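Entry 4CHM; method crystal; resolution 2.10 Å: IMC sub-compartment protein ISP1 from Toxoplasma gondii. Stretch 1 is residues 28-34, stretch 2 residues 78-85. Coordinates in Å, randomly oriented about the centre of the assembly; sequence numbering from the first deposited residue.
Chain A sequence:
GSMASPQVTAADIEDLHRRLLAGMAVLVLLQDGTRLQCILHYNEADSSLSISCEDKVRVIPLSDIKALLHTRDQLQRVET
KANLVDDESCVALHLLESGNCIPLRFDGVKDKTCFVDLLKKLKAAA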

# COMPACT_ATOMS: atom_id res chain seq x y z
N VAL A 28 7.42 -4.24 -3.74
CA VAL A 28 7.87 -2.90 -3.63
C VAL A 28 8.59 -2.52 -4.92
O VAL A 28 9.35 -3.27 -5.45
N LEU A 29 8.30 -1.35 -5.42
CA LEU A 29 8.93 -0.87 -6.65
C LEU A 29 10.05 0.17 -6.35
O LEU A 29 9.79 1.25 -5.79
N LEU A 30 11.29 -0.22 -6.61
CA LEU A 30 12.43 0.59 -6.20
C LEU A 30 12.65 1.73 -7.21
O LEU A 30 12.16 1.68 -8.36
N GLN A 31 13.34 2.77 -6.76
CA GLN A 31 13.54 3.97 -7.58
C GLN A 31 14.27 3.64 -8.90
O GLN A 31 13.96 4.21 -9.95
N ASP A 32 15.19 2.68 -8.86
CA ASP A 32 15.92 2.29 -10.07
C ASP A 32 15.11 1.38 -11.02
O ASP A 32 15.60 0.98 -12.06
N GLY A 33 13.87 1.08 -10.66
CA GLY A 33 13.06 0.19 -11.48
C GLY A 33 12.99 -1.26 -11.01
O GLY A 33 12.20 -2.03 -11.55
N THR A 34 13.80 -1.64 -10.02
CA THR A 34 13.77 -3.03 -9.45
C THR A 34 12.45 -3.33 -8.79
O THR A 34 11.83 -2.44 -8.22
N VAL A 78 6.18 10.68 -8.35
CA VAL A 78 7.22 9.89 -7.74
C VAL A 78 8.40 9.71 -8.67
O VAL A 78 8.26 9.34 -9.79
N GLU A 79 9.58 9.96 -8.16
CA GLU A 79 10.76 9.88 -8.97
C GLU A 79 11.24 8.44 -9.06
O GLU A 79 11.67 7.85 -8.08
N THR A 80 11.10 7.86 -10.23
CA THR A 80 11.44 6.47 -10.36
C THR A 80 11.48 6.05 -11.81
O THR A 80 10.90 6.72 -12.68
N LYS A 81 12.15 4.93 -12.04
CA LYS A 81 12.23 4.30 -13.34
C LYS A 81 11.16 3.20 -13.47
O LYS A 81 10.97 2.62 -14.56
N ALA A 82 10.50 2.87 -12.34
CA ALA A 82 9.42 1.86 -12.34
C ALA A 82 8.14 2.44 -12.93
O ALA A 82 7.97 3.66 -12.97
N ASN A 83 7.25 1.57 -13.38
CA ASN A 83 5.95 2.00 -13.83
C ASN A 83 4.93 1.84 -12.70
O ASN A 83 4.49 0.73 -12.40
N LEU A 84 4.59 2.94 -12.03
CA LEU A 84 3.74 2.87 -10.87
C LEU A 84 2.26 2.88 -11.28
O LEU A 84 1.39 2.50 -10.47
N VAL A 85 1.95 3.47 -12.43
CA VAL A 85 0.56 3.84 -12.72
C VAL A 85 -0.23 2.97 -13.69
O VAL A 85 -1.45 2.88 -13.59

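The firmest link between the two stretches is a backbone hydrogen bond: Lys-81 N donates to Gln-31 O at 2.9 Å, with an N-H...O angle of 159°. The type I turn from Leu-30 to Gly-33 closes through the neighbouring carbonyl, with Gly-33 N donating to Leu-30 O at 2.9 Å. The same Gln-31 O receives a CA-H...O contact from Thr-80 CA at 3.4 Å.

Thr-80, with chi1 in t, places its small hydroxyl at the centre of this polar cluster. Thr-80 OG1 lies 3.2 Å from both Gln-31 O and Leu-30 O, and the geometry does not settle where its proton goes. It also accepts a hydrogen bond from Ala-82 N at 2.9 Å, which braces its own loop. Water 1 joins the stretches, donating to Leu-29 O at 2.8 Å and hydrogen-bonded to Thr-80 OG1 at 2.9 Å.

Within the turn, Asp-32 points away from stretch 2. Its p rotamer lets Asp-32 OD1 accept from Thr-34 N at 2.8 Å and from Thr-34 OG1 at a very short 2.3 Å. Gly-33 suits its positive phi of 98°, where a CB would jam against the preceding carbonyl; it would also lie only 3.5 Å from Lys-81 CB.

Apolar packing centres on Leu-29 (m, t), which points toward stretch 2. Leu-29 CB meets Ala-82 CB at 3.9 Å, and that short methyl, Ala-82 CB, also lies 4.0 Å from Leu-30 O. Leu-84 (m, t) starts sideways, but its end comes nearer: Leu-29 CD1 reaches Leu-84 CD2 at 3.3 Å, two branched apolar ends suited to burial.

Towards solvent, extended Gln-31 (t, t) lays its CG 3.4 Å from Glu-79 O. Lys-81 (m, m, t, t) contributes its CB, 3.7 Å from Asp-32 O, while its charged end leads away. Both suit exposed sites, touching through aliphatic carbons.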

# COMPACT_ATOMS: atom_id res chain seq x y z
CB VAL A 28 8.75 -2.72 -2.40
CG1 VAL A 28 9.47 -1.42 -2.42
CG2 VAL A 28 7.94 -2.91 -1.14
CB LEU A 29 7.88 -0.33 -7.64
CG LEU A 29 6.63 -1.23 -7.86
CD1 LEU A 29 5.47 -0.47 -8.50
CD2 LEU A 29 6.94 -2.52 -8.64
CB LEU A 30 13.70 -0.27 -6.01
CG LEU A 30 13.63 -1.35 -4.90
CD1 LEU A 30 14.93 -2.13 -4.80
CD2 LEU A 30 13.31 -0.75 -3.55
CB GLN A 31 14.30 5.03 -6.77
CG GLN A 31 14.62 6.27 -7.59
CD GLN A 31 15.39 7.32 -6.82
OE1 GLN A 31 15.60 7.18 -5.62
NE2 GLN A 31 15.84 8.37 -7.50
CB ASP A 32 17.29 1.65 -9.73
CG ASP A 32 17.15 0.27 -9.09
OD1 ASP A 32 16.03 -0.30 -9.05
OD2 ASP A 32 18.17 -0.24 -8.61
CB THR A 34 14.78 -3.20 -8.28
OG1 THR A 34 16.02 -2.60 -8.63
CG2 THR A 34 14.99 -4.69 -7.92
CB VAL A 78 6.74 8.50 -7.32
CG1 VAL A 78 7.81 7.78 -6.56
CG2 VAL A 78 5.48 8.57 -6.53
CB GLU A 79 11.85 10.80 -8.40
CG GLU A 79 11.47 12.28 -8.46
CD GLU A 79 12.40 13.14 -7.62
OE1 GLU A 79 13.60 13.15 -7.91
OE2 GLU A 79 11.94 13.78 -6.65
CB THR A 80 10.43 5.58 -9.60
OG1 THR A 80 10.79 4.22 -9.80
CG2 THR A 80 8.95 5.81 -10.12
CB LYS A 81 13.65 3.70 -13.54
CG LYS A 81 14.71 4.72 -14.02
CD LYS A 81 14.63 4.99 -15.53
CE LYS A 81 15.89 5.70 -16.00
NZ LYS A 81 16.00 5.88 -17.47
CB ALA A 82 9.16 1.33 -10.94
CB ASN A 83 5.53 1.21 -15.09
CG ASN A 83 4.31 1.80 -15.77
OD1 ASN A 83 3.36 2.24 -15.11
ND2 ASN A 83 4.32 1.81 -17.09
CB LEU A 84 4.03 4.01 -9.88
CG LEU A 84 5.45 4.13 -9.31
CD1 LEU A 84 5.54 5.19 -8.22
CD2 LEU A 84 6.00 2.79 -8.82
CB VAL A 85 0.48 5.29 -13.23
CG1 VAL A 85 1.03 6.25 -12.18
CG2 VAL A 85 1.21 5.44 -14.55
O HOH W 1 9.98 3.72 -7.03